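Local coordinates for protein pyruvate formate-lyase 2 (PDB 2F3O) that probably acts as a lyase of the glycyl radical enzyme family, related to pyruvate formate-lyase and glycerol dehydratase, although its substrate is not established, at residues Ala542-Val553 with Ala599-Tyr610; Leu586-Asn594 with Val659-Arg667. One frame throughout, in Å; residues are numbered along the deposited sequence.

Contact 1 (Ala542-Val553 with Ala599-Tyr610)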
loop_
_atom_site.group_PDB
_atom_site.type_symbol
_atom_site.label_atom_id
_atom_site.label_comp_id
_atom_site.label_asym_id
_atom_site.label_seq_id
_atom_site.Cartn_x
_atom_site.Cartn_y
_atom_site.Cartn_z
ATOM N N ALA A 542 6.565 -7.193 33.244
ATOM C CA ALA A 542 7.774 -7.289 34.057
ATOM C C ALA A 542 7.450 -7.801 35.452
ATOM O O ALA A 542 6.619 -7.244 36.160
ATOM C CB ALA A 542 8.445 -5.958 34.148
ATOM N N VAL A 543 8.086 -8.886 35.846
ATOM C CA VAL A 543 8.020 -9.267 37.237
ATOM C C VAL A 543 9.402 -9.252 37.907
ATOM O O VAL A 543 10.412 -9.708 37.333
ATOM C CB VAL A 543 7.163 -10.552 37.488
ATOM C CG1 VAL A 543 6.650 -11.150 36.189
ATOM C CG2 VAL A 543 7.898 -11.571 38.327
ATOM N N GLY A 544 9.437 -8.646 39.096
ATOM C CA GLY A 544 10.649 -8.562 39.912
ATOM C C GLY A 544 11.365 -7.235 39.764
ATOM O O GLY A 544 12.596 -7.165 39.831
ATOM N N ILE A 545 10.604 -6.170 39.557
ATOM C CA ILE A 545 11.231 -4.900 39.247
ATOM C C ILE A 545 11.823 -4.284 40.481
ATOM O O ILE A 545 12.821 -3.572 40.397
ATOM C CB ILE A 545 10.305 -3.911 38.505
ATOM C CG1 ILE A 545 9.053 -3.576 39.308
ATOM C CG2 ILE A 545 9.902 -4.495 37.205
ATOM C CD1 ILE A 545 8.451 -2.248 38.910
ATOM N N ALA A 546 11.237 -4.592 41.634
ATOM C CA ALA A 546 11.808 -4.112 42.879
ATOM C C ALA A 546 12.974 -4.984 43.339
ATOM O O ALA A 546 13.891 -4.480 43.950
ATOM C CB ALA A 546 10.770 -3.977 43.953
ATOM N N ASP A 547 12.960 -6.272 43.018
ATOM C CA ASP A 547 14.087 -7.136 43.371
ATOM C C ASP A 547 15.386 -6.743 42.707
ATOM O O ASP A 547 16.433 -6.832 43.326
ATOM C CB ASP A 547 13.782 -8.595 43.087
ATOM C CG ASP A 547 12.896 -9.186 44.129
ATOM O OD1 ASP A 547 13.316 -9.252 45.307
ATOM O OD2 ASP A 547 11.760 -9.536 43.783
ATOM N N VAL A 548 15.322 -6.300 41.454
ATOM C CA VAL A 548 16.525 -5.817 40.765
ATOM C C VAL A 548 16.832 -4.389 41.173
ATOM O O VAL A 548 17.989 -4.039 41.282
ATOM C CB VAL A 548 16.438 -5.945 39.228
ATOM C CG1 VAL A 548 16.229 -7.366 38.851
ATOM C CG2 VAL A 548 15.287 -5.182 38.716
ATOM N N GLY A 549 15.797 -3.588 41.421
ATOM C CA GLY A 549 15.983 -2.235 41.893
ATOM C C GLY A 549 16.752 -2.235 43.204
ATOM O O GLY A 549 17.773 -1.564 43.332
ATOM N N ASP A 550 16.251 -3.000 44.172
ATOM C CA ASP A 550 16.836 -3.094 45.514
ATOM C C ASP A 550 18.232 -3.694 45.534
ATOM O O ASP A 550 19.083 -3.235 46.298
ATOM C CB ASP A 550 15.929 -3.890 46.454
ATOM C CG ASP A 550 14.678 -3.134 46.820
ATOM O OD1 ASP A 550 14.581 -1.940 46.449
ATOM O OD2 ASP A 550 13.797 -3.734 47.475
ATOM N N SER A 551 18.466 -4.698 44.690
ATOM C CA SER A 551 19.780 -5.302 44.552
ATOM C C SER A 551 20.804 -4.305 44.046
ATOM O O SER A 551 21.989 -4.489 44.256
ATOM C CB SER A 551 19.748 -6.490 43.597
ATOM O OG SER A 551 19.353 -7.702 44.229
ATOM N N LEU A 552 20.353 -3.248 43.382
ATOM C CA LEU A 552 21.279 -2.260 42.863
ATOM C C LEU A 552 21.701 -1.285 43.938
ATOM O O LEU A 552 22.870 -0.923 43.990
ATOM C CB LEU A 552 20.688 -1.526 41.667
ATOM C CG LEU A 552 20.524 -2.472 40.493
ATOM C CD1 LEU A 552 19.785 -1.792 39.370
ATOM C CD2 LEU A 552 21.853 -2.981 40.057
ATOM N N VAL A 553 20.752 -0.874 44.783
ATOM C CA VAL A 553 21.037 -0.007 45.941
ATOM C C VAL A 553 21.965 -0.710 46.910
ATOM O O VAL A 553 22.919 -0.128 47.423
ATOM C CB VAL A 553 19.788 0.281 46.775
ATOM C CG1 VAL A 553 19.960 1.581 47.528
ATOM C CG2 VAL A 553 18.579 0.328 45.908
ATOM N N ALA A 599 16.761 4.574 47.095
ATOM C CA ALA A 599 16.340 3.214 46.805
ATOM C C ALA A 599 15.394 3.180 45.613
ATOM O O ALA A 599 15.660 2.515 44.617
ATOM C CB ALA A 599 15.677 2.595 48.008
ATOM N N ASP A 600 14.295 3.914 45.692
ATOM C CA ASP A 600 13.285 3.745 44.670
ATOM C C ASP A 600 13.564 4.393 43.287
ATOM O O ASP A 600 12.818 4.159 42.338
ATOM C CB ASP A 600 11.866 3.982 45.223
ATOM C CG ASP A 600 11.675 5.332 45.838
ATOM O OD1 ASP A 600 10.881 5.425 46.789
ATOM O OD2 ASP A 600 12.281 6.307 45.365
ATOM N N LYS A 601 14.657 5.147 43.158
ATOM C CA LYS A 601 15.090 5.644 41.846
ATOM C C LYS A 601 15.598 4.511 40.952
ATOM O O LYS A 601 15.505 4.603 39.732
ATOM C CB LYS A 601 16.173 6.728 41.973
ATOM C CG LYS A 601 17.562 6.194 42.416
ATOM C CD LYS A 601 18.599 7.285 42.622
ATOM C CE LYS A 601 19.966 6.684 42.839
ATOM N NZ LYS A 601 21.007 7.718 42.601
ATOM N N TYR A 602 16.121 3.449 41.559
ATOM C CA TYR A 602 16.691 2.338 40.807
ATOM C C TYR A 602 15.594 1.501 40.198
ATOM O O TYR A 602 15.688 1.111 39.028
ATOM C CB TYR A 602 17.586 1.453 41.691
ATOM C CG TYR A 602 18.976 2.007 41.858
ATOM C CD1 TYR A 602 19.381 2.578 43.063
ATOM C CD2 TYR A 602 19.870 1.997 40.800
ATOM C CE1 TYR A 602 20.642 3.102 43.212
ATOM C CE2 TYR A 602 21.127 2.522 40.936
ATOM C CZ TYR A 602 21.509 3.076 42.143
ATOM O OH TYR A 602 22.775 3.605 42.265
ATOM N N THR A 603 14.561 1.235 40.997
ATOM C CA THR A 603 13.392 0.499 40.532
ATOM C C THR A 603 12.722 1.212 39.349
ATOM O O THR A 603 12.515 0.588 38.303
ATOM C CB THR A 603 12.414 0.209 41.685
ATOM O OG1 THR A 603 13.084 -0.608 42.650
ATOM C CG2 THR A 603 11.174 -0.529 41.180
ATOM N N LYS A 604 12.466 2.515 39.501
ATOM C CA LYS A 604 11.948 3.368 38.424
ATOM C C LYS A 604 12.743 3.264 37.125
ATOM O O LYS A 604 12.180 3.067 36.040
ATOM C CB LYS A 604 11.901 4.815 38.892
ATOM C CG LYS A 604 11.804 5.826 37.775
ATOM C CD LYS A 604 11.655 7.219 38.308
ATOM C CE LYS A 604 11.544 8.224 37.203
ATOM N NZ LYS A 604 10.663 9.303 37.656
ATOM N N MET A 605 14.057 3.351 37.258
ATOM C CA MET A 605 14.947 3.275 36.123
ATOM C C MET A 605 14.890 1.889 35.468
ATOM O O MET A 605 14.843 1.789 34.228
ATOM C CB MET A 605 16.364 3.628 36.558
ATOM C CG MET A 605 17.350 3.730 35.433
ATOM S SD MET A 605 18.985 3.364 36.083
ATOM C CE MET A 605 18.781 1.672 36.663
ATOM N N VAL A 606 14.857 0.838 36.291
ATOM C CA VAL A 606 14.682 -0.522 35.779
ATOM C C VAL A 606 13.386 -0.675 34.966
ATOM O O VAL A 606 13.390 -1.265 33.874
ATOM C CB VAL A 606 14.732 -1.572 36.894
ATOM C CG1 VAL A 606 14.159 -2.871 36.412
ATOM C CG2 VAL A 606 16.153 -1.778 37.344
ATOM N N LEU A 607 12.294 -0.099 35.467
ATOM C CA LEU A 607 11.036 -0.143 34.730
ATOM C C LEU A 607 11.120 0.626 33.419
ATOM O O LEU A 607 10.706 0.103 32.406
ATOM C CB LEU A 607 9.844 0.321 35.566
ATOM C CG LEU A 607 8.499 -0.194 35.037
ATOM C CD1 LEU A 607 8.453 -1.704 35.084
ATOM C CD2 LEU A 607 7.322 0.399 35.792
ATOM N N GLU A 608 11.703 1.824 33.425
ATOM C CA GLU A 608 11.856 2.609 32.184
ATOM C C GLU A 608 12.679 1.900 31.108
ATOM O O GLU A 608 12.325 1.938 29.921
ATOM C CB GLU A 608 12.478 3.965 32.462
ATOM C CG GLU A 608 11.535 4.975 33.033
ATOM C CD GLU A 608 12.275 6.213 33.484
ATOM O OE1 GLU A 608 13.485 6.089 33.808
ATOM O OE2 GLU A 608 11.662 7.307 33.511
ATOM N N TRP A 609 13.758 1.251 31.528
ATOM C CA TRP A 609 14.556 0.451 30.622
ATOM C C TRP A 609 13.716 -0.646 30.010
ATOM O O TRP A 609 13.717 -0.802 28.790
ATOM C CB TRP A 609 15.681 -0.232 31.366
ATOM C CG TRP A 609 16.780 0.645 31.802
ATOM C CD1 TRP A 609 16.846 2.009 31.715
ATOM C CD2 TRP A 609 17.972 0.225 32.453
ATOM N NE1 TRP A 609 18.017 2.457 32.260
ATOM C CE2 TRP A 609 18.732 1.379 32.717
ATOM C CE3 TRP A 609 18.474 -1.021 32.841
ATOM C CZ2 TRP A 609 19.985 1.324 33.335
ATOM C CZ3 TRP A 609 19.710 -1.079 33.458
ATOM C CH2 TRP A 609 20.451 0.090 33.706
ATOM N N TYR A 610 13.019 -1.406 30.866
ATOM C CA TYR A 610 12.081 -2.456 30.435
ATOM C C TYR A 610 11.031 -1.934 29.437
ATOM O O TYR A 610 10.838 -2.514 28.361
ATOM C CB TYR A 610 11.361 -3.084 31.641
ATOM C CG TYR A 610 10.339 -4.109 31.223
ATOM C CD1 TYR A 610 10.744 -5.378 30.834
ATOM C CD2 TYR A 610 8.975 -3.803 31.186
ATOM C CE1 TYR A 610 9.834 -6.326 30.422
ATOM C CE2 TYR A 610 8.050 -4.741 30.760
ATOM C CZ TYR A 610 8.487 -6.007 30.386
ATOM O OH TYR A 610 7.596 -6.971 29.968
#
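Thr-603 fits as a knob into a hole formed by Ile-545, Ala-546, Gly-549 and Asp-550, at the point where helices 545-553 and 599-610 come nearest, their axes 7.6 Å apart and crossing at 131°. The CA atoms of Gly-549 and Thr-603 lie only 4.0 Å from each other, and Thr-603 OG1 packs directly on Gly-549 CA, where the glycine has no side chain. With OG1 anti to its carbonyl carbon (chi1 -62°), Thr-603 sets the hydroxyl over this CA and turns CG2 toward Ile-545 O. No hydrogen bond crosses between the segments.

Two aromatic rings receive CH-pi contacts. The methyl of Ala-542 sits over the centre of the Tyr-610 ring, CB 3.6 Å from the centroid and 10° off its normal. Near the other end of the interface, Leu-552 CB lies over a face of Tyr-602, 4.1 Å from that ring's centroid, while Val-553 CG2 meets Tyr-602 CD1 at 3.7 Å and also packs on Ala-599.

Aliphatic branches fill the space between. Val-548 CG2 meets Val-606 CG1 at 3.5 Å, Leu-552 CD1 approaches Val-606 CG2, and Ile-545 lays both CG2 and CD1 against Leu-607 CD1.

All the touching residues are buried. Gly-544 occupies the N-cap position of helix 545-560, directly after strand 535-543, which pairs in parallel with strands 435-445 and 624-628. Helices 545-560 and 597-615 both belong to the helical connection between the neighbouring parallel strands 535-543 and 624-628, an extended beta-alpha-beta type of crossover. Helix 477-508 adds Leu-483 beside Leu-552 and Val-491 beside Tyr-610, and helix 447-453 brings Leu-450 to Val-548.

Contact 2 (Leu586-Asn594 with Val659-Arg667)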
loop_
_atom_site.group_PDB
_atom_site.type_symbol
_atom_site.label_atom_id
_atom_site.label_comp_id
_atom_site.label_asym_id
_atom_site.label_seq_id
_atom_site.Cartn_x
_atom_site.Cartn_y
_atom_site.Cartn_z
ATOM N N LEU A 586 23.588 -6.077 53.164
ATOM C CA LEU A 586 22.691 -6.059 52.009
ATOM C C LEU A 586 21.235 -5.935 52.431
ATOM O O LEU A 586 20.492 -5.134 51.869
ATOM C CB LEU A 586 22.858 -7.326 51.184
ATOM C CG LEU A 586 24.221 -7.516 50.530
ATOM C CD1 LEU A 586 24.234 -8.787 49.712
ATOM C CD2 LEU A 586 24.590 -6.319 49.676
ATOM N N LEU A 587 20.844 -6.721 53.434
ATOM C CA LEU A 587 19.482 -6.704 53.966
ATOM C C LEU A 587 19.118 -5.367 54.611
ATOM O O LEU A 587 17.991 -4.894 54.492
ATOM C CB LEU A 587 19.290 -7.850 54.964
ATOM C CG LEU A 587 18.774 -9.178 54.403
ATOM C CD1 LEU A 587 18.752 -10.237 55.489
ATOM C CD2 LEU A 587 17.372 -8.992 53.801
ATOM N N GLN A 588 20.101 -4.753 55.261
ATOM C CA GLN A 588 19.958 -3.446 55.914
ATOM C C GLN A 588 19.822 -2.295 54.936
ATOM O O GLN A 588 19.407 -1.209 55.332
ATOM C CB GLN A 588 21.169 -3.157 56.824
ATOM C CG GLN A 588 20.981 -3.569 58.279
ATOM C CD GLN A 588 19.726 -2.955 58.867
ATOM O OE1 GLN A 588 19.582 -1.724 58.902
ATOM N NE2 GLN A 588 18.798 -3.806 59.314
ATOM N N SER A 589 20.186 -2.528 53.674
ATOM C CA SER A 589 20.235 -1.469 52.664
ATOM C C SER A 589 18.845 -0.952 52.344
ATOM O O SER A 589 17.862 -1.667 52.562
ATOM C CB SER A 589 20.926 -1.976 51.402
ATOM O OG SER A 589 22.241 -2.395 51.693
ATOM N N PRO A 590 18.756 0.309 51.876
ATOM C CA PRO A 590 17.473 0.920 51.537
ATOM C C PRO A 590 16.639 0.098 50.547
ATOM O O PRO A 590 17.185 -0.542 49.646
ATOM C CB PRO A 590 17.881 2.271 50.936
ATOM C CG PRO A 590 19.182 2.587 51.567
ATOM C CD PRO A 590 19.872 1.258 51.680
ATOM N N LYS A 591 15.325 0.105 50.758
ATOM C CA LYS A 591 14.393 -0.721 49.998
ATOM C C LYS A 591 13.337 0.117 49.266
ATOM O O LYS A 591 12.944 1.197 49.734
ATOM C CB LYS A 591 13.706 -1.734 50.927
ATOM C CG LYS A 591 14.630 -2.801 51.541
ATOM C CD LYS A 591 15.553 -3.424 50.497
ATOM C CE LYS A 591 16.561 -4.421 51.082
ATOM N NZ LYS A 591 17.857 -4.398 50.306
ATOM N N TYR A 592 12.902 -0.374 48.105
ATOM C CA TYR A 592 11.783 0.230 47.394
ATOM C C TYR A 592 10.546 -0.019 48.245
ATOM O O TYR A 592 10.342 -1.124 48.745
ATOM C CB TYR A 592 11.627 -0.365 45.976
ATOM C CG TYR A 592 10.306 -0.045 45.252
ATOM C CD1 TYR A 592 10.076 1.201 44.688
ATOM C CD2 TYR A 592 9.301 -1.003 45.123
ATOM C CE1 TYR A 592 8.891 1.497 44.036
ATOM C CE2 TYR A 592 8.114 -0.720 44.466
ATOM C CZ TYR A 592 7.914 0.530 43.924
ATOM O OH TYR A 592 6.735 0.811 43.270
ATOM N N GLY A 593 9.756 1.033 48.434
ATOM C CA GLY A 593 8.511 0.944 49.174
ATOM C C GLY A 593 8.421 1.921 50.332
ATOM O O GLY A 593 7.393 1.992 51.015
ATOM N N ASN A 594 9.488 2.683 50.555
ATOM C CA ASN A 594 9.580 3.516 51.752
ATOM C C ASN A 594 9.691 5.030 51.525
ATOM O O ASN A 594 10.033 5.767 52.457
ATOM C CB ASN A 594 10.742 3.031 52.616
ATOM C CG ASN A 594 10.631 1.572 52.951
ATOM O OD1 ASN A 594 9.849 1.182 53.814
ATOM N ND2 ASN A 594 11.401 0.744 52.255
ATOM N N VAL A 659 3.859 -3.600 40.931
ATOM C CA VAL A 659 4.621 -2.432 41.323
ATOM C C VAL A 659 4.593 -2.285 42.839
ATOM O O VAL A 659 4.868 -1.209 43.378
ATOM C CB VAL A 659 4.128 -1.156 40.614
ATOM C CG1 VAL A 659 4.415 -1.266 39.142
ATOM C CG2 VAL A 659 2.650 -0.942 40.834
ATOM N N SER A 660 4.262 -3.379 43.522
ATOM C CA SER A 660 4.229 -3.385 44.973
ATOM C C SER A 660 5.583 -3.875 45.501
ATOM O O SER A 660 6.188 -4.774 44.912
ATOM C CB SER A 660 3.070 -4.254 45.485
ATOM O OG SER A 660 1.841 -3.949 44.843
ATOM N N PRO A 661 6.075 -3.259 46.597
ATOM C CA PRO A 661 7.366 -3.552 47.223
ATOM C C PRO A 661 7.520 -4.983 47.684
ATOM O O PRO A 661 6.526 -5.700 47.808
ATOM C CB PRO A 661 7.379 -2.635 48.449
ATOM C CG PRO A 661 5.992 -2.186 48.644
ATOM C CD PRO A 661 5.394 -2.152 47.292
ATOM N N SER A 662 8.759 -5.389 47.946
ATOM C CA SER A 662 9.011 -6.733 48.454
ATOM C C SER A 662 8.319 -6.998 49.807
ATOM O O SER A 662 7.942 -6.064 50.539
ATOM C CB SER A 662 10.511 -7.002 48.536
ATOM O OG SER A 662 11.048 -7.257 47.254
ATOM N N THR A 663 8.117 -8.269 50.114
ATOM C CA THR A 663 7.417 -8.634 51.327
ATOM C C THR A 663 8.217 -8.221 52.570
ATOM O O THR A 663 9.377 -8.606 52.742
ATOM C CB THR A 663 7.108 -10.132 51.323
ATOM O OG1 THR A 663 6.261 -10.421 50.208
ATOM C CG2 THR A 663 6.412 -10.550 52.596
ATOM N N GLY A 664 7.601 -7.381 53.397
ATOM C CA GLY A 664 8.199 -6.951 54.654
ATOM C C GLY A 664 9.344 -5.963 54.542
ATOM O O GLY A 664 10.174 -5.879 55.438
ATOM N N MET A 665 9.402 -5.215 53.447
ATOM C CA MET A 665 10.425 -4.183 53.288
ATOM C C MET A 665 9.782 -2.806 53.341
ATOM O O MET A 665 10.440 -1.779 53.131
ATOM C CB MET A 665 11.163 -4.354 51.969
ATOM C CG MET A 665 11.747 -5.710 51.791
ATOM S SD MET A 665 12.987 -6.041 53.036
ATOM C CE MET A 665 13.163 -7.819 52.890
ATOM N N ASP A 666 8.484 -2.796 53.626
ATOM C CA ASP A 666 7.712 -1.559 53.657
ATOM C C ASP A 666 7.570 -1.069 55.098
ATOM O O ASP A 666 6.483 -1.105 55.679
ATOM C CB ASP A 666 6.349 -1.751 52.966
ATOM C CG ASP A 666 5.689 -3.087 53.303
ATOM O OD1 ASP A 666 6.139 -4.148 52.802
ATOM O OD2 ASP A 666 4.698 -3.066 54.065
ATOM N N ARG A 667 8.690 -0.614 55.661
ATOM C CA ARG A 667 8.780 -0.225 57.073
ATOM C C ARG A 667 8.124 1.126 57.393
ATOM O O ARG A 667 7.372 1.228 58.362
ATOM C CB ARG A 667 10.229 -0.292 57.556
ATOM C CG ARG A 667 10.788 -1.718 57.609
ATOM C CD ARG A 667 12.305 -1.714 57.823
ATOM N NE ARG A 667 12.998 -2.817 57.133
ATOM C CZ ARG A 667 13.549 -2.740 55.914
ATOM N NH1 ARG A 667 13.492 -1.610 55.206
ATOM N NH2 ARG A 667 14.154 -3.805 55.394
#
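Asn-594 bridges the two loops through its carboxamide. ND2 donates to Met-665 O at 2.8 Å, the carbonyl pointing almost straight at the donor (C=O...N 166°) and its oxygen lying close to the amide plane. The same nitrogen also donates to Lys-591 O at 3.0 Å, this time from above the carbonyl plane, so the side chain spans its own type II turn, Lys-591 to Asn-594, while reaching across. OD1 accepts a weak, bent bond from Arg-667 N and a further one from Glu-668 N. With partners on both ends, the amide has its rotation fixed. At the other end of the contact the Tyr-592 hydroxyl donates to Val-659 O at 2.8 Å, the acceptor lying in the plane of the ring at its edge; chi1 of 167°, which puts CG anti to the backbone N, carries the ring past Pro-661 to Val-659.

Packing surrounds these bonds. Pro-661 CB rests 3.3 Å from Tyr-592 O and 3.8 Å from Gly-593 CA, so that Gly-593, within the turn, lies against the proline. Lys-591 and Met-665 run side by side in the same direction, their CB atoms 3.8 Å apart, before Lys-591 NZ bends away to Leu-586 O and Ser-647 O. Farther out, the Arg-667 guanidinium meets Lys-591 CG near its plane, NH2 at 4.0 Å.

The contact joins the connection between helices 580-588 and 597-615 to the loop leading into helix 670-677, within the sequence range of the glycine radical family. Val-673 of that helix packs on Pro-661 and Asp-666, while Tyr-592 also touches Thr-603 of helix 597-615.

Overall arrangement
Contact 1 is a fully buried helix-to-helix interface, held by apolar branches and ring faces without a hydrogen bond between its segments. Contact 2 is a loop-to-loop junction, only partly buried, and relies on side-chain bonds to backbone groups; Arg-667 reaches the exposed margin. Their centres are 12 Å apart, and their segments alternate along the chain, with 586-594 leading into the helix that carries 599-610. Tyr-592 joins them directly: its backbone N is probably hydrogen-bonded to Asp-550 OD1, and its ring packs on Ala-546 and Asp-600. In both, a glycine lies at a point of close backbone approach.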